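Long-range contacts in glutamine cyclotransferase (Zymomonas mobilis, PDB 3NOL), which catalyses the cyclisation of N-terminal glutamine to pyroglutamate with release of ammonia, as a glutaminyl cyclase built on a calcium-containing beta-propeller: residues S25-I33 and T205-E216; F88-K96 and G129-L139. All blocks are in the same frame, centred on the assembly; numbering follows the deposited sequence. Where two conformers were deposited one is given.

The modelled chain starts at S25, and its first strand, 28-38, lies between strand 248-256 of the last blade and strand 204-209 of the blade before it. Interaction 1 is the parallel junction with 204-209, closing a loop of 171 residues at the rim of the propeller. Nested within that loop is interaction 2, which spans a much shorter excursion: strand 89-95 opens one four-stranded blade, and after it the chain returns at 129-139 to begin the next. The two contacts lie on opposite sides of the chain's centre, about 24 Å apart between centres. Interaction 1 ties blades together at the periphery, interaction 2 nearer the middle.

Interaction 1. Residues S25-I33 and T205-E216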
loop_
_atom_site.group_PDB
_atom_site.type_symbol
_atom_site.label_atom_id
_atom_site.label_comp_id
_atom_site.label_asym_id
_atom_site.label_seq_id
_atom_site.Cartn_x
_atom_site.Cartn_y
_atom_site.Cartn_z
ATOM N N SER A 25 19.149 15.686 -9.425
ATOM C CA SER A 25 19.700 14.351 -9.793
ATOM C C SER A 25 18.662 13.224 -9.716
ATOM O O SER A 25 18.758 12.256 -10.486
ATOM C CB SER A 25 20.920 14.002 -8.931
ATOM O OG SER A 25 21.414 12.706 -9.260
ATOM N N ILE A 26 17.700 13.327 -8.791
ATOM C CA ILE A 26 16.672 12.284 -8.641
ATOM C C ILE A 26 15.683 12.398 -9.800
ATOM O O ILE A 26 14.952 13.398 -9.890
ATOM C CB ILE A 26 15.880 12.376 -7.295
ATOM C CG1 ILE A 26 16.808 12.311 -6.068
ATOM C CG2 ILE A 26 14.819 11.280 -7.222
ATOM C CD1 ILE A 26 16.056 12.372 -4.712
ATOM N N PRO A 27 15.647 11.375 -10.686
ATOM C CA PRO A 27 14.698 11.466 -11.809
ATOM C C PRO A 27 13.241 11.492 -11.361
ATOM O O PRO A 27 12.873 10.834 -10.383
ATOM C CB PRO A 27 14.966 10.199 -12.643
ATOM C CG PRO A 27 15.842 9.303 -11.827
ATOM C CD PRO A 27 16.448 10.138 -10.705
ATOM N N ILE A 28 12.437 12.258 -12.091
ATOM C CA ILE A 28 11.014 12.391 -11.845
ATOM C C ILE A 28 10.318 11.605 -12.963
ATOM O O ILE A 28 10.738 11.674 -14.129
ATOM C CB ILE A 28 10.572 13.881 -11.865
ATOM C CG1 ILE A 28 11.295 14.670 -10.751
ATOM C CG2 ILE A 28 9.053 14.019 -11.702
ATOM C CD1 ILE A 28 11.278 16.190 -10.924
ATOM N N TYR A 29 9.262 10.876 -12.601
ATOM C CA TYR A 29 8.486 10.083 -13.562
ATOM C C TYR A 29 7.075 10.637 -13.675
ATOM O O TYR A 29 6.414 10.869 -12.663
ATOM C CB TYR A 29 8.443 8.603 -13.142
ATOM C CG TYR A 29 9.813 7.964 -13.180
ATOM C CD1 TYR A 29 10.263 7.296 -14.323
ATOM C CD2 TYR A 29 10.681 8.077 -12.092
ATOM C CE1 TYR A 29 11.534 6.727 -14.361
ATOM C CE2 TYR A 29 11.949 7.536 -12.115
ATOM C CZ TYR A 29 12.377 6.869 -13.246
ATOM O OH TYR A 29 13.638 6.341 -13.241
ATOM N N ASP A 30 6.646 10.871 -14.916
ATOM C CA ASP A 30 5.274 11.217 -15.206
ATOM C C ASP A 30 4.486 9.958 -15.526
ATOM O O ASP A 30 5.055 8.948 -15.908
ATOM C CB ASP A 30 5.204 12.206 -16.367
ATOM C CG ASP A 30 5.718 13.573 -15.975
ATOM O OD1 ASP A 30 5.211 14.119 -14.969
ATOM O OD2 ASP A 30 6.632 14.088 -16.650
ATOM N N TYR A 31 3.179 10.028 -15.336
ATOM C CA TYR A 31 2.331 8.872 -15.556
ATOM C C TYR A 31 1.565 8.998 -16.889
ATOM O O TYR A 31 1.329 10.122 -17.390
ATOM C CB TYR A 31 1.342 8.712 -14.393
ATOM C CG TYR A 31 0.318 9.806 -14.373
ATOM C CD1 TYR A 31 0.543 10.988 -13.636
ATOM C CD2 TYR A 31 -0.862 9.708 -15.130
ATOM C CE1 TYR A 31 -0.382 12.023 -13.642
ATOM C CE2 TYR A 31 -1.790 10.751 -15.142
ATOM C CZ TYR A 31 -1.540 11.902 -14.394
ATOM O OH TYR A 31 -2.460 12.919 -14.417
ATOM N N GLN A 32 1.151 7.838 -17.410
ATOM C CA GLN A 32 0.128 7.714 -18.453
ATOM C C GLN A 32 -0.911 6.698 -17.964
ATOM O O GLN A 32 -0.548 5.582 -17.540
ATOM C CB GLN A 32 0.722 7.188 -19.769
ATOM C CG GLN A 32 1.850 8.027 -20.354
ATOM C CD GLN A 32 3.194 7.716 -19.722
ATOM O OE1 GLN A 32 3.584 6.547 -19.590
ATOM N NE2 GLN A 32 3.914 8.768 -19.321
ATOM N N ILE A 33 -2.176 7.097 -17.986
ATOM C CA ILE A 33 -3.271 6.196 -17.597
ATOM C C ILE A 33 -3.544 5.209 -18.719
ATOM O O ILE A 33 -3.850 5.621 -19.853
ATOM C CB ILE A 33 -4.568 6.967 -17.250
ATOM C CG1 ILE A 33 -4.339 7.858 -16.024
ATOM C CG2 ILE A 33 -5.728 5.991 -17.026
ATOM C CD1 ILE A 33 -5.468 8.838 -15.709
ATOM N N THR A 205 15.624 6.940 -5.235
ATOM C CA THR A 205 16.258 6.972 -6.547
ATOM C C THR A 205 15.340 7.483 -7.653
ATOM O O THR A 205 15.770 7.596 -8.803
ATOM C CB THR A 205 16.792 5.589 -6.921
ATOM O OG1 THR A 205 15.704 4.667 -6.920
ATOM C CG2 THR A 205 17.867 5.146 -5.898
ATOM N N GLY A 206 14.084 7.762 -7.316
ATOM C CA GLY A 206 13.144 8.315 -8.273
ATOM C C GLY A 206 11.868 8.758 -7.591
ATOM O O GLY A 206 11.526 8.272 -6.487
ATOM N N ILE A 207 11.176 9.675 -8.252
ATOM C CA ILE A 207 9.952 10.213 -7.717
ATOM C C ILE A 207 8.905 10.196 -8.813
ATOM O O ILE A 207 9.097 10.776 -9.894
ATOM C CB ILE A 207 10.120 11.666 -7.156
ATOM C CG1 ILE A 207 11.183 11.708 -6.038
ATOM C CG2 ILE A 207 8.762 12.186 -6.653
ATOM C CD1 ILE A 207 11.843 13.100 -5.840
ATOM N N ILE A 208 7.799 9.522 -8.513
ATOM C CA ILE A 208 6.630 9.499 -9.390
ATOM C C ILE A 208 5.675 10.618 -9.003
ATOM O O ILE A 208 5.184 10.669 -7.879
ATOM C CB ILE A 208 5.926 8.136 -9.311
ATOM C CG1 ILE A 208 6.897 7.025 -9.760
ATOM C CG2 ILE A 208 4.617 8.155 -10.116
ATOM C CD1 ILE A 208 6.564 5.654 -9.142
ATOM N N ASP A 209 5.420 11.519 -9.943
ATOM C CA ASP A 209 4.583 12.691 -9.687
ATOM C C ASP A 209 3.167 12.437 -10.218
ATOM O O ASP A 209 2.941 12.459 -11.437
ATOM C CB ASP A 209 5.203 13.921 -10.374
ATOM C CG ASP A 209 4.455 15.216 -10.072
ATOM O OD1 ASP A 209 3.421 15.190 -9.372
ATOM O OD2 ASP A 209 4.920 16.292 -10.550
ATOM N N LEU A 210 2.228 12.170 -9.311
ATOM C CA LEU A 210 0.815 11.985 -9.676
ATOM C C LEU A 210 -0.074 13.231 -9.501
ATOM O O LEU A 210 -1.286 13.126 -9.542
ATOM C CB LEU A 210 0.195 10.779 -8.932
ATOM C CG LEU A 210 0.908 9.440 -9.192
ATOM C CD1 LEU A 210 0.184 8.281 -8.499
ATOM C CD2 LEU A 210 1.100 9.151 -10.687
ATOM N N ASN A 211 0.529 14.402 -9.294
ATOM C CA ASN A 211 -0.262 15.625 -9.223
ATOM C C ASN A 211 -1.084 15.785 -10.489
ATOM O O ASN A 211 -0.592 15.537 -11.591
ATOM C CB ASN A 211 0.620 16.839 -8.951
ATOM C CG ASN A 211 0.973 16.965 -7.486
ATOM O OD1 ASN A 211 0.123 17.320 -6.669
ATOM N ND2 ASN A 211 2.224 16.672 -7.143
ATOM N N GLY A 212 -2.355 16.135 -10.312
ATOM C CA GLY A 212 -3.267 16.314 -11.445
ATOM C C GLY A 212 -4.031 15.082 -11.909
ATOM O O GLY A 212 -4.955 15.191 -12.733
ATOM N N ILE A 213 -3.678 13.907 -11.382
ATOM C CA ILE A 213 -4.366 12.675 -11.762
ATOM C C ILE A 213 -5.875 12.704 -11.404
ATOM O O ILE A 213 -6.677 12.112 -12.110
ATOM C CB ILE A 213 -3.641 11.390 -11.246
ATOM C CG1 ILE A 213 -4.025 10.180 -12.104
ATOM C CG2 ILE A 213 -3.905 11.179 -9.756
ATOM C CD1 ILE A 213 -3.142 8.997 -11.948
ATOM N N LEU A 214 -6.248 13.412 -10.335
ATOM C CA LEU A 214 -7.675 13.528 -9.962
ATOM C C LEU A 214 -8.530 14.202 -11.022
ATOM O O LEU A 214 -9.725 13.932 -11.109
ATOM C CB LEU A 214 -7.862 14.234 -8.616
ATOM C CG LEU A 214 -7.815 13.372 -7.362
ATOM C CD1 LEU A 214 -8.377 14.183 -6.184
ATOM C CD2 LEU A 214 -8.575 12.045 -7.538
ATOM N N ALA A 215 -7.914 15.087 -11.807
ATOM C CA ALA A 215 -8.576 15.771 -12.919
ATOM C C ALA A 215 -8.994 14.788 -14.031
ATOM O O ALA A 215 -9.879 15.093 -14.837
ATOM C CB ALA A 215 -7.655 16.880 -13.478
ATOM N N GLU A 216 -8.369 13.604 -14.040
ATOM C CA GLU A 216 -8.661 12.534 -15.000
ATOM C C GLU A 216 -9.520 11.397 -14.380
ATOM O O GLU A 216 -9.715 10.341 -15.000
ATOM C CB GLU A 216 -7.340 11.971 -15.578
ATOM C CG GLU A 216 -6.552 13.003 -16.435
ATOM C CD GLU A 216 -5.214 12.474 -16.964
ATOM O OE1 GLU A 216 -5.202 11.476 -17.726
ATOM O OE2 GLU A 216 -4.167 13.068 -16.628
HETATM O O HOH W 1 2.756 13.198 -14.097
HETATM O O HOH W 2 -3.006 9.934 -18.676
#
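Y31 packs into the turn that follows strand 204-209. Its CG sits between the backbone N and the carbonyl carbon (chi1 69°), which lays the ring against L210 and I213. I213 CD1 covers one face, 4.0 Å from the centroid of the Y31 ring, while the carbonyl O of D209 meets the ring at its edge. L210 CD2 comes obliquely to Y31 CD1 at 3.5 Å. This is the tight part of the contact, and F250 backs it from strand 248-256 by touching both I33 and I213.

Upstream the strands pair in parallel. Y29 N donates to I207 O (2.7 Å), flanked by I207 N to P27 O and D209 N to Y29 O. I208 CG1 meets Y29 CB on the side where I208 also touches I194 and L254; on the other side, I26 CG2 lies 3.8 Å from I207 CD1.

The looser, solvent side is polar and partly bridged by water. Y31 OH donates to E216 OE2 over 2.8 Å, arriving from above the carboxylate plane (45° out of it). One water joins I33 N to E216 OE1, and another links D30 OD1 with D209 O. The exposed turn is pinned by D209 OD1, which accepts N211 N and ND2 from opposite faces of its plane, the backbone bond making an Asx turn; N211 OD1 accepts from N192 ND2.

D30 and D209 both form salt bridges with R257 near the C terminus. That arginine probably offsets the repulsion between the two carboxylates, so charge as well as the strand ladder joins the N-terminal strand to its neighbours.

Interaction 2. Residues F88-K96 and G129-L139; sequences FGEGISDWK and GWGLTHNDQYL
H134 NE2 donates to D94 OD2 over 2.7 Å, reaching it from above the carboxylate plane. At the other end of the imidazole, H134 ND1 gives an almost straight bond (175°), within the ring plane, to the carbonyl oxygen of N135. With bonds at both nitrogens, rotation of the ring is restricted. W95, its CG anti to the backbone N (chi1 -179°), turns its edge toward the face of H134 in an offset edge-to-face pair, the planes 83° apart. N135 O also sits at the indole edge, 3.3 Å from W95 CZ3. Behind that carbonyl, N135 OD1 accepts two backbone N-H groups: the Q137 bond makes an Asx turn, and with the Y138 bond, an Asx motif, it fixes the bend that carries N135, D136 and Q137 round the indole.

S93 OG comes to the imidazole edge near CD2, and S93 CB rests 3.8 Å from L132 CG. L132 and L139 also pack on V100 of strand 98-103, so the apolar side of the contact runs into the blade begun by 89-95.

Between the backbones little is bonded: G91 N reaches W130 O only weakly, and I92 O faces L132 O, two acceptors that cannot pair. On the side turned from 89-95, T133 touches L177 and E178, two calcium-site residues, and its OG1 accepts from W179 N. Innermost strands of successive blades, set side by side and joined chiefly through side chains, are what a beta-propeller has around its central axis.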
loop_
_atom_site.group_PDB
_atom_site.type_symbol
_atom_site.label_atom_id
_atom_site.label_comp_id
_atom_site.label_asym_id
_atom_site.label_seq_id
_atom_site.Cartn_x
_atom_site.Cartn_y
_atom_site.Cartn_z
ATOM N N PHE A 88 -8.220 -1.296 14.371
ATOM C CA PHE A 88 -8.396 -0.599 13.121
ATOM C C PHE A 88 -7.254 -0.967 12.191
ATOM O O PHE A 88 -6.096 -0.693 12.509
ATOM C CB PHE A 88 -8.453 0.910 13.326
ATOM C CG PHE A 88 -9.020 1.632 12.138
ATOM C CD1 PHE A 88 -8.196 1.953 11.054
ATOM C CD2 PHE A 88 -10.374 1.940 12.074
ATOM C CE1 PHE A 88 -8.718 2.578 9.933
ATOM C CE2 PHE A 88 -10.907 2.569 10.933
ATOM C CZ PHE A 88 -10.078 2.882 9.875
ATOM N N GLY A 89 -7.579 -1.574 11.061
ATOM C CA GLY A 89 -6.562 -2.131 10.174
ATOM C C GLY A 89 -5.810 -1.070 9.383
ATOM O O GLY A 89 -6.380 -0.029 9.018
ATOM N N GLU A 90 -4.531 -1.349 9.118
ATOM C CA GLU A 90 -3.714 -0.526 8.216
ATOM C C GLU A 90 -3.161 -1.392 7.080
ATOM O O GLU A 90 -3.941 -2.087 6.429
ATOM C CB GLU A 90 -2.644 0.250 8.972
ATOM C CG GLU A 90 -3.240 1.189 10.023
ATOM C CD GLU A 90 -4.037 2.344 9.416
ATOM O OE1 GLU A 90 -3.800 2.671 8.238
ATOM O OE2 GLU A 90 -4.897 2.915 10.143
ATOM N N GLY A 91 -1.856 -1.350 6.830
ATOM C CA GLY A 91 -1.287 -2.091 5.689
ATOM C C GLY A 91 -1.548 -3.578 5.693
ATOM O O GLY A 91 -1.678 -4.190 6.755
ATOM N N ILE A 92 -1.683 -4.144 4.494
ATOM C CA ILE A 92 -1.766 -5.594 4.361
ATOM C C ILE A 92 -0.832 -6.043 3.241
ATOM O O ILE A 92 -0.557 -5.294 2.293
ATOM C CB ILE A 92 -3.222 -6.112 4.102
ATOM C CG1 ILE A 92 -3.844 -5.455 2.842
ATOM C CG2 ILE A 92 -4.087 -5.909 5.338
ATOM C CD1 ILE A 92 -5.145 -6.105 2.367
ATOM N N SER A 93 -0.373 -7.284 3.350
ATOM C CA SER A 93 0.453 -7.892 2.311
ATOM C C SER A 93 0.221 -9.386 2.349
ATOM O O SER A 93 -0.013 -9.965 3.433
ATOM C CB SER A 93 1.940 -7.600 2.545
ATOM O OG SER A 93 2.749 -8.256 1.560
ATOM N N ASP A 94 0.268 -10.001 1.173
ATOM C CA ASP A 94 0.338 -11.468 1.105
ATOM C C ASP A 94 1.689 -11.945 1.659
ATOM O O ASP A 94 2.703 -11.215 1.657
ATOM C CB ASP A 94 0.179 -11.982 -0.330
ATOM C CG ASP A 94 1.238 -11.417 -1.263
ATOM O OD1 ASP A 94 1.336 -10.182 -1.320
ATOM O OD2 ASP A 94 1.997 -12.193 -1.920
ATOM N N TRP A 95 1.680 -13.184 2.137
ATOM C CA TRP A 95 2.913 -13.916 2.382
ATOM C C TRP A 95 2.567 -15.389 2.194
ATOM O O TRP A 95 1.725 -15.929 2.914
ATOM C CB TRP A 95 3.520 -13.669 3.782
ATOM C CG TRP A 95 4.779 -14.445 3.883
ATOM C CD1 TRP A 95 4.960 -15.673 4.466
ATOM C CD2 TRP A 95 6.014 -14.103 3.267
ATOM N NE1 TRP A 95 6.265 -16.096 4.293
ATOM C CE2 TRP A 95 6.930 -15.152 3.545
ATOM C CE3 TRP A 95 6.452 -12.989 2.526
ATOM C CZ2 TRP A 95 8.261 -15.127 3.096
ATOM C CZ3 TRP A 95 7.773 -12.969 2.053
ATOM C CH2 TRP A 95 8.672 -14.029 2.365
ATOM N N LYS A 96 3.182 -16.016 1.190
ATOM C CA LYS A 96 2.814 -17.387 0.831
ATOM C C LYS A 96 1.284 -17.458 0.694
ATOM O O LYS A 96 0.704 -16.678 -0.069
ATOM C CB LYS A 96 3.387 -18.399 1.848
ATOM C CG LYS A 96 4.945 -18.419 1.839
ATOM C CD LYS A 96 5.525 -19.333 2.903
ATOM C CE LYS A 96 7.045 -19.382 2.783
ATOM N NZ LYS A 96 7.656 -20.262 3.833
ATOM N N GLY A 129 2.219 0.952 12.698
ATOM C CA GLY A 129 2.275 0.165 11.480
ATOM C C GLY A 129 1.373 0.835 10.455
ATOM O O GLY A 129 0.153 0.983 10.668
ATOM N N TRP A 130 1.990 1.277 9.355
ATOM C CA TRP A 130 1.260 1.971 8.298
ATOM C C TRP A 130 1.186 1.056 7.066
ATOM O O TRP A 130 0.268 0.254 6.978
ATOM C CB TRP A 130 1.890 3.344 7.972
ATOM C CG TRP A 130 1.728 4.404 9.061
ATOM C CD1 TRP A 130 1.605 4.207 10.425
ATOM C CD2 TRP A 130 1.692 5.816 8.861
ATOM N NE1 TRP A 130 1.486 5.423 11.072
ATOM C CE2 TRP A 130 1.542 6.422 10.132
ATOM C CE3 TRP A 130 1.764 6.639 7.720
ATOM C CZ2 TRP A 130 1.464 7.813 10.290
ATOM C CZ3 TRP A 130 1.695 8.038 7.892
ATOM C CH2 TRP A 130 1.536 8.595 9.171
ATOM N N GLY A 131 2.148 1.152 6.143
ATOM C CA GLY A 131 2.150 0.290 4.949
ATOM C C GLY A 131 2.893 -1.032 5.139
ATOM O O GLY A 131 3.772 -1.140 5.995
ATOM N N LEU A 132 2.526 -2.039 4.334
ATOM C CA LEU A 132 3.172 -3.339 4.387
ATOM C C LEU A 132 3.235 -3.945 2.984
ATOM O O LEU A 132 2.277 -3.886 2.241
ATOM C CB LEU A 132 2.434 -4.269 5.344
ATOM C CG LEU A 132 3.047 -5.633 5.634
ATOM C CD1 LEU A 132 4.359 -5.471 6.450
ATOM C CD2 LEU A 132 2.017 -6.516 6.395
ATOM N N THR A 133 4.392 -4.493 2.643
ATOM C CA THR A 133 4.568 -5.236 1.382
ATOM C C THR A 133 5.592 -6.359 1.672
ATOM O O THR A 133 5.928 -6.615 2.850
ATOM C CB THR A 133 4.991 -4.288 0.182
ATOM O OG1 THR A 133 4.973 -5.015 -1.062
ATOM C CG2 THR A 133 6.395 -3.682 0.412
ATOM N N HIS A 134 6.094 -7.008 0.626
ATOM C CA HIS A 134 7.083 -8.059 0.808
ATOM C C HIS A 134 7.934 -8.234 -0.429
ATOM O O HIS A 134 7.531 -7.847 -1.516
ATOM C CB HIS A 134 6.422 -9.390 1.187
ATOM C CG HIS A 134 5.759 -10.105 0.050
ATOM N ND1 HIS A 134 6.445 -10.959 -0.795
ATOM C CD2 HIS A 134 4.469 -10.128 -0.357
ATOM C CE1 HIS A 134 5.600 -11.491 -1.663
ATOM N NE2 HIS A 134 4.397 -10.994 -1.428
ATOM N N ASN A 135 9.117 -8.809 -0.244
ATOM C CA ASN A 135 9.880 -9.289 -1.387
ATOM C C ASN A 135 9.998 -10.820 -1.219
ATOM O O ASN A 135 9.185 -11.430 -0.523
ATOM C CB ASN A 135 11.213 -8.526 -1.528
ATOM C CG ASN A 135 12.153 -8.710 -0.324
ATOM O OD1 ASN A 135 11.964 -9.599 0.519
ATOM N ND2 ASN A 135 13.178 -7.843 -0.238
ATOM N N ASP A 136 10.980 -11.449 -1.849
ATOM C CA ASP A 136 11.024 -12.912 -1.817
ATOM C C ASP A 136 11.442 -13.480 -0.444
ATOM O O ASP A 136 11.229 -14.672 -0.174
ATOM C CB ASP A 136 11.935 -13.458 -2.926
ATOM C CG ASP A 136 11.381 -13.223 -4.335
ATOM O OD1 ASP A 136 10.161 -12.954 -4.510
ATOM O OD2 ASP A 136 12.193 -13.339 -5.284
ATOM N N GLN A 137 12.029 -12.631 0.408
ATOM C CA GLN A 137 12.583 -13.071 1.707
ATOM C C GLN A 137 11.956 -12.444 2.957
ATOM O O GLN A 137 11.964 -13.059 4.020
ATOM C CB GLN A 137 14.081 -12.801 1.765
ATOM C CG GLN A 137 14.929 -13.699 0.872
ATOM C CD GLN A 137 16.403 -13.412 1.052
ATOM O OE1 GLN A 137 17.110 -14.153 1.735
ATOM N NE2 GLN A 137 16.864 -12.295 0.485
ATOM N N TYR A 138 11.471 -11.208 2.837
ATOM C CA TYR A 138 10.997 -10.430 3.996
ATOM C C TYR A 138 9.699 -9.683 3.752
ATOM O O TYR A 138 9.401 -9.302 2.617
ATOM C CB TYR A 138 12.034 -9.367 4.384
ATOM C CG TYR A 138 13.417 -9.904 4.579
ATOM C CD1 TYR A 138 13.723 -10.707 5.680
ATOM C CD2 TYR A 138 14.423 -9.614 3.658
ATOM C CE1 TYR A 138 14.996 -11.213 5.862
ATOM C CE2 TYR A 138 15.711 -10.112 3.824
ATOM C CZ TYR A 138 15.993 -10.904 4.923
ATOM O OH TYR A 138 17.280 -11.393 5.070
ATOM N N LEU A 139 8.954 -9.463 4.834
ATOM C CA LEU A 139 7.909 -8.434 4.858
ATOM C C LEU A 139 8.600 -7.111 5.119
ATOM O O LEU A 139 9.596 -7.062 5.837
ATOM C CB LEU A 139 6.902 -8.711 5.973
ATOM C CG LEU A 139 5.994 -9.911 5.633
ATOM C CD1 LEU A 139 5.495 -10.702 6.886
ATOM C CD2 LEU A 139 4.822 -9.542 4.686
#